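Local structure of pfam DUF1093 family protein (Bacillus subtilis, 3NPP) at residues A[9-14]-A[59-64]; A[29-34]-A[43-48]. The protein is of unknown function, a DUF1093 family member that probably carries a signal sequence and is exported, seen here without its N-terminal part. All coordinates share one frame; numbering follows the deposited sequence.

Contact 1 (A[9-14]-A[59-64])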
loop_
_atom_site.group_PDB
_atom_site.type_symbol
_atom_site.label_atom_id
_atom_site.label_comp_id
_atom_site.label_asym_id
_atom_site.label_seq_id
_atom_site.Cartn_x
_atom_site.Cartn_y
_atom_site.Cartn_z
ATOM N N GLN A 9 0.062 8.964 0.824
ATOM C CA GLN A 9 -1.398 8.815 0.820
ATOM C C GLN A 9 -1.983 9.754 -0.234
ATOM O O GLN A 9 -1.584 10.915 -0.320
ATOM C CB GLN A 9 -1.978 9.164 2.185
ATOM C CG GLN A 9 -3.549 9.111 2.243
ATOM C CD GLN A 9 -4.101 9.119 3.664
ATOM O OE1 GLN A 9 -3.563 8.469 4.545
ATOM N NE2 GLN A 9 -5.203 9.850 3.877
ATOM N N GLN A 10 -2.976 9.272 -0.971
ATOM C CA GLN A 10 -3.792 10.144 -1.823
ATOM C C GLN A 10 -5.251 9.869 -1.587
ATOM O O GLN A 10 -5.597 8.832 -1.094
ATOM C CB GLN A 10 -3.392 9.963 -3.280
ATOM C CG GLN A 10 -2.074 10.675 -3.591
ATOM C CD GLN A 10 -1.684 10.617 -5.029
ATOM O OE1 GLN A 10 -2.146 11.407 -5.827
ATOM N NE2 GLN A 10 -0.796 9.704 -5.367
ATOM N N ASP A 11 -6.077 10.877 -1.794
ATOM C CA ASP A 11 -7.537 10.755 -1.656
ATOM C C ASP A 11 -8.116 11.236 -2.941
ATOM O O ASP A 11 -7.902 12.388 -3.299
ATOM C CB ASP A 11 -8.048 11.588 -0.502
ATOM C CG ASP A 11 -7.653 11.005 0.838
ATOM O OD1 ASP A 11 -8.357 10.106 1.345
ATOM O OD2 ASP A 11 -6.612 11.409 1.377
ATOM N N VAL A 12 -8.859 10.365 -3.628
ATOM C CA VAL A 12 -9.380 10.670 -4.944
ATOM C C VAL A 12 -10.888 10.899 -4.814
ATOM O O VAL A 12 -11.610 10.043 -4.335
ATOM C CB VAL A 12 -9.060 9.536 -5.934
ATOM C CG1 VAL A 12 -9.613 9.877 -7.341
ATOM C CG2 VAL A 12 -7.525 9.305 -5.990
ATOM N N TYR A 13 -11.342 12.060 -5.232
ATOM C CA TYR A 13 -12.746 12.458 -5.141
ATOM C C TYR A 13 -13.438 12.187 -6.481
ATOM O O TYR A 13 -12.893 12.515 -7.547
ATOM C CB TYR A 13 -12.839 13.933 -4.787
ATOM C CG TYR A 13 -12.293 14.209 -3.390
ATOM C CD1 TYR A 13 -10.919 14.413 -3.188
ATOM C CD2 TYR A 13 -13.148 14.210 -2.251
ATOM C CE1 TYR A 13 -10.406 14.641 -1.931
ATOM C CE2 TYR A 13 -12.630 14.446 -0.973
ATOM C CZ TYR A 13 -11.261 14.660 -0.819
ATOM O OH TYR A 13 -10.721 14.912 0.436
ATOM N N VAL A 14 -14.604 11.556 -6.419
ATOM C CA VAL A 14 -15.350 11.140 -7.603
ATOM C C VAL A 14 -16.834 11.415 -7.414
ATOM O O VAL A 14 -17.312 11.570 -6.260
ATOM C CB VAL A 14 -15.160 9.620 -7.882
ATOM C CG1 VAL A 14 -13.710 9.315 -8.195
ATOM C CG2 VAL A 14 -15.688 8.770 -6.732
ATOM N N LYS A 59 -15.095 9.853 -1.607
ATOM C CA LYS A 59 -13.664 9.975 -1.395
ATOM C C LYS A 59 -13.073 8.527 -1.327
ATOM O O LYS A 59 -13.464 7.740 -0.471
ATOM C CB LYS A 59 -13.410 10.735 -0.082
ATOM C CG LYS A 59 -11.921 10.909 0.302
ATOM C CD LYS A 59 -11.748 11.641 1.667
ATOM C CE LYS A 59 -12.208 10.761 2.895
ATOM N NZ LYS A 59 -11.700 9.225 3.238
ATOM N N VAL A 60 -12.115 8.221 -2.204
ATOM C CA VAL A 60 -11.439 6.919 -2.224
ATOM C C VAL A 60 -9.994 7.127 -1.773
ATOM O O VAL A 60 -9.233 7.829 -2.442
ATOM C CB VAL A 60 -11.484 6.292 -3.629
ATOM C CG1 VAL A 60 -10.927 4.922 -3.635
ATOM C CG2 VAL A 60 -12.932 6.249 -4.147
ATOM N N LYS A 61 -9.615 6.497 -0.655
ATOM C CA LYS A 61 -8.303 6.700 -0.047
ATOM C C LYS A 61 -7.358 5.635 -0.574
ATOM O O LYS A 61 -7.720 4.438 -0.620
ATOM C CB LYS A 61 -8.413 6.617 1.456
ATOM C CG LYS A 61 -7.110 6.855 2.207
ATOM C CD LYS A 61 -7.289 6.832 3.693
ATOM C CE LYS A 61 -7.501 5.434 4.256
ATOM N NZ LYS A 61 -7.876 5.478 5.703
ATOM N N ALA A 62 -6.154 6.067 -0.959
ATOM C CA ALA A 62 -5.152 5.212 -1.526
ATOM C C ALA A 62 -3.851 5.414 -0.800
ATOM O O ALA A 62 -3.604 6.478 -0.225
ATOM C CB ALA A 62 -4.980 5.497 -3.020
ATOM N N LYS A 63 -3.043 4.364 -0.778
ATOM C CA LYS A 63 -1.635 4.420 -0.353
ATOM C C LYS A 63 -0.843 3.979 -1.551
ATOM O O LYS A 63 -1.081 2.877 -2.068
ATOM C CB LYS A 63 -1.367 3.464 0.810
ATOM C CG LYS A 63 -2.316 3.577 1.973
ATOM C CD LYS A 63 -2.250 4.897 2.709
ATOM C CE LYS A 63 -3.365 4.973 3.790
ATOM N NZ LYS A 63 -3.212 3.870 4.823
ATOM N N GLY A 64 0.085 4.806 -1.999
ATOM C CA GLY A 64 0.720 4.618 -3.307
ATOM C C GLY A 64 -0.375 4.600 -4.374
ATOM O O GLY A 64 -1.250 5.481 -4.379
HETATM O O HOH W 1 -0.468 7.732 -3.278
HETATM O O HOH W 2 -9.253 9.908 3.844
#
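Strands 9-14 and 59-63, far apart in the chain, run antiparallel; backbone hydrogen bonds join them at Gln10-Ala62 and Val12-Val60, whose side chains share one face, with Val12, Val60 and Ala62 buried. The Val12 N to Val60 O bond is the straightest, 2.8 Å at 174°, although the N-H comes from above the carbonyl plane; the return bond from Val60 N lies in the carbonyl plane of Val12. At the Gln10 end a water accepts from Gln10 NE2 and donates to Gly64 O, and Asn36 holds Gln10 OE1. The other face, bearing Gln9, Asp11, Tyr13 and three lysines, is looser and more exposed. There Lys59, CG anti to its backbone N, runs alongside the Tyr13 ring, its CG off-centre in a CH-pi contact 4.3 Å from the centroid. Bends at chi3 and chi4 bring Lys59 NZ to 3.9 Å from Asp11 OD1, a long salt bridge also spanned by a water; its stronger salt-bridge partner is Glu71. Gln9 NE2 reaches the syn lone pair of Asp11 OD2 at 3.3 Å. An alanine at Tyr13 would remove the ring beside Lys59 CG and CD and would probably leave that part of the lysine less firmly held. Strand 57-63 is central in a three-stranded antiparallel sheet, between 9-15 and 66-73; Val44 of strand 41-48 packs on Val12 and Val60, and Phe3 of the second subunit on Gln10, Val12 and Ala62.

Contact 2 (A[29-34]-A[43-48])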
loop_
_atom_site.group_PDB
_atom_site.type_symbol
_atom_site.label_atom_id
_atom_site.label_comp_id
_atom_site.label_asym_id
_atom_site.label_seq_id
_atom_site.Cartn_x
_atom_site.Cartn_y
_atom_site.Cartn_z
ATOM N N GLU A 29 -18.362 -2.857 -8.679
ATOM C CA GLU A 29 -17.161 -2.191 -9.141
ATOM C C GLU A 29 -17.515 -0.855 -9.812
ATOM O O GLU A 29 -18.495 -0.794 -10.534
ATOM C CB GLU A 29 -16.491 -3.078 -10.168
ATOM C CG GLU A 29 -15.099 -2.595 -10.573
ATOM C CD GLU A 29 -14.367 -3.564 -11.462
ATOM O OE1 GLU A 29 -14.965 -4.605 -11.851
ATOM O OE2 GLU A 29 -13.155 -3.291 -11.733
ATOM N N TYR A 30 -16.704 0.184 -9.585
ATOM C CA TYR A 30 -16.808 1.461 -10.312
ATOM C C TYR A 30 -15.431 1.809 -10.814
ATOM O O TYR A 30 -14.469 1.605 -10.091
ATOM C CB TYR A 30 -17.303 2.586 -9.393
ATOM C CG TYR A 30 -18.689 2.338 -8.876
ATOM C CD1 TYR A 30 -18.895 1.613 -7.708
ATOM C CD2 TYR A 30 -19.808 2.798 -9.572
ATOM C CE1 TYR A 30 -20.209 1.373 -7.229
ATOM C CE2 TYR A 30 -21.091 2.548 -9.109
ATOM C CZ TYR A 30 -21.279 1.831 -7.937
ATOM O OH TYR A 30 -22.563 1.551 -7.497
ATOM N N THR A 31 -15.330 2.264 -12.059
ATOM C CA THR A 31 -14.099 2.863 -12.592
ATOM C C THR A 31 -14.457 4.255 -13.065
ATOM O O THR A 31 -15.171 4.402 -14.052
ATOM C CB THR A 31 -13.507 2.044 -13.733
ATOM O OG1 THR A 31 -13.064 0.780 -13.233
ATOM C CG2 THR A 31 -12.296 2.781 -14.363
ATOM N N LEU A 32 -13.980 5.269 -12.347
ATOM C CA LEU A 32 -14.428 6.629 -12.522
ATOM C C LEU A 32 -13.231 7.558 -12.626
ATOM O O LEU A 32 -12.177 7.267 -12.062
ATOM C CB LEU A 32 -15.293 7.035 -11.321
ATOM C CG LEU A 32 -16.582 6.229 -11.077
ATOM C CD1 LEU A 32 -17.180 6.567 -9.744
ATOM C CD2 LEU A 32 -17.580 6.480 -12.198
ATOM N N ASP A 33 -13.409 8.685 -13.341
ATOM C CA ASP A 33 -12.431 9.760 -13.329
ATOM C C ASP A 33 -12.663 10.606 -12.121
ATOM O O ASP A 33 -13.801 10.867 -11.763
ATOM C CB ASP A 33 -12.521 10.631 -14.588
ATOM C CG ASP A 33 -12.052 9.906 -15.833
ATOM O OD1 ASP A 33 -11.258 8.929 -15.742
ATOM O OD2 ASP A 33 -12.478 10.332 -16.908
ATOM N N GLY A 34 -11.586 11.072 -11.512
ATOM C CA GLY A 34 -11.675 11.850 -10.277
ATOM C C GLY A 34 -10.519 12.794 -10.126
ATOM O O GLY A 34 -9.751 12.985 -11.063
ATOM N N GLU A 43 -7.709 8.283 -12.491
ATOM C CA GLU A 43 -8.699 7.231 -12.734
ATOM C C GLU A 43 -8.617 6.295 -11.566
ATOM O O GLU A 43 -7.537 5.878 -11.196
ATOM C CB GLU A 43 -8.397 6.502 -14.040
ATOM C CG GLU A 43 -9.510 5.471 -14.477
ATOM C CD GLU A 43 -8.977 4.422 -15.462
ATOM O OE1 GLU A 43 -8.897 4.740 -16.665
ATOM O OE2 GLU A 43 -8.613 3.288 -15.015
ATOM N N VAL A 44 -9.762 5.961 -10.979
ATOM C CA VAL A 44 -9.792 5.076 -9.830
ATOM C C VAL A 44 -10.797 3.936 -10.078
ATOM O O VAL A 44 -11.905 4.179 -10.529
ATOM C CB VAL A 44 -10.087 5.875 -8.527
ATOM C CG1 VAL A 44 -11.413 6.649 -8.603
ATOM C CG2 VAL A 44 -10.026 4.960 -7.315
ATOM N N THR A 45 -10.356 2.710 -9.833
ATOM C CA THR A 45 -11.180 1.526 -9.785
ATOM C C THR A 45 -11.296 1.103 -8.330
ATOM O O THR A 45 -10.295 0.941 -7.671
ATOM C CB THR A 45 -10.542 0.413 -10.585
ATOM O OG1 THR A 45 -10.585 0.774 -11.956
ATOM C CG2 THR A 45 -11.257 -0.928 -10.390
ATOM N N PHE A 46 -12.519 0.939 -7.844
ATOM C CA PHE A 46 -12.763 0.549 -6.494
ATOM C C PHE A 46 -14.056 -0.255 -6.411
ATOM O O PHE A 46 -14.862 -0.269 -7.370
ATOM C CB PHE A 46 -12.821 1.774 -5.601
ATOM C CG PHE A 46 -13.973 2.716 -5.915
ATOM C CD1 PHE A 46 -13.859 3.664 -6.918
ATOM C CD2 PHE A 46 -15.161 2.642 -5.197
ATOM C CE1 PHE A 46 -14.893 4.512 -7.184
ATOM C CE2 PHE A 46 -16.213 3.482 -5.476
ATOM C CZ PHE A 46 -16.091 4.415 -6.446
ATOM N N PHE A 47 -14.254 -0.915 -5.273
ATOM C CA PHE A 47 -15.409 -1.804 -5.070
ATOM C C PHE A 47 -16.152 -1.402 -3.808
ATOM O O PHE A 47 -15.523 -1.024 -2.830
ATOM C CB PHE A 47 -14.970 -3.260 -4.958
ATOM C CG PHE A 47 -14.343 -3.794 -6.197
ATOM C CD1 PHE A 47 -13.012 -3.516 -6.491
ATOM C CD2 PHE A 47 -15.062 -4.597 -7.067
ATOM C CE1 PHE A 47 -12.416 -4.003 -7.646
ATOM C CE2 PHE A 47 -14.474 -5.097 -8.214
ATOM C CZ PHE A 47 -13.143 -4.798 -8.502
ATOM N N ALA A 48 -17.480 -1.474 -3.832
ATOM C CA ALA A 48 -18.289 -1.298 -2.630
ATOM C C ALA A 48 -19.108 -2.556 -2.417
ATOM O O ALA A 48 -19.436 -3.257 -3.370
ATOM C CB ALA A 48 -19.197 -0.055 -2.766
#
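Backbone hydrogen bonds in the pairs Tyr30-Phe46 and Leu32-Val44 tie 29-34 to antiparallel 43-48, axes 4.8 Å apart, with Glu29-Phe47, Thr31-Thr45 and Asp33-Glu43 as the non-hydrogen-bonded pairs. In the Tyr30-Phe46 pair both N-H groups point nearly along the opposing C=O axis. On the buried face Phe46 has CG between its backbone N and carbonyl carbon (chi1 64°), the crowded position, which swings the ring across to the other strand. Tyr30 CB sits over one face of it, 4.0 Å from the centroid in a CH-pi contact, while Leu32 CD1 meets its edge, 4.0 Å from Phe46 CE1. The two aromatic rings are tilted by only 24° but slid apart, so they barely overlap, and Tyr30 OH bonds to Leu52 N. The two strands are the arms of a beta hairpin, with strand 21-23 on the far edge of 27-35. Beyond 41-48 the second subunit takes over: Glu43 and Val44 pair in parallel with one of its strands, carrying the sheet across the dimer interface. On the opposite face, Thr31 OG1 and Thr45 OG1 hydrogen-bond side by side at 2.8 Å, both set anti to their own carbonyl carbon. Glu29, extended and with CG anti to its backbone N, lies along the Phe47 ring; its CG is over the ring face, 3.9 Å from the centroid, and its carboxylate is turned 26° from the ring plane. Glu29 OE2 ends 3.3 Å from Thr45 CG2. At the other end Asp33 OD1 and Glu43 OE1 stand 4.9 Å apart, like charges that would probably raise each other's pKa slightly, while Asp33 OD1 approaches the Glu43 CG methylene at 4.1 Å.

How the contacts relate
After the short strand 2-3 the chain enters strand 9-15, passes through 21-23 into the hairpin of 27-35 and 41-48, then returns along 57-63 and turns into 66-73. Contact 2 closes the short hairpin loop; contact 1 closes a much longer excursion, with 44 residues between its segments, so contact 2 is enclosed within it and the two do not cross. Each belongs to a different three-stranded antiparallel sheet, with centres about 11 Å apart. The sheets meet largely through valines: Val14 CG1 lies 3.5 Å from Val44 CG1 and also packs on Gly34. Phe46 adds contacts with Leu58, Val60 and Val67, and a backbone hydrogen bond between Tyr13 and Tyr35 also links the sheets. Both contacts touch the second subunit.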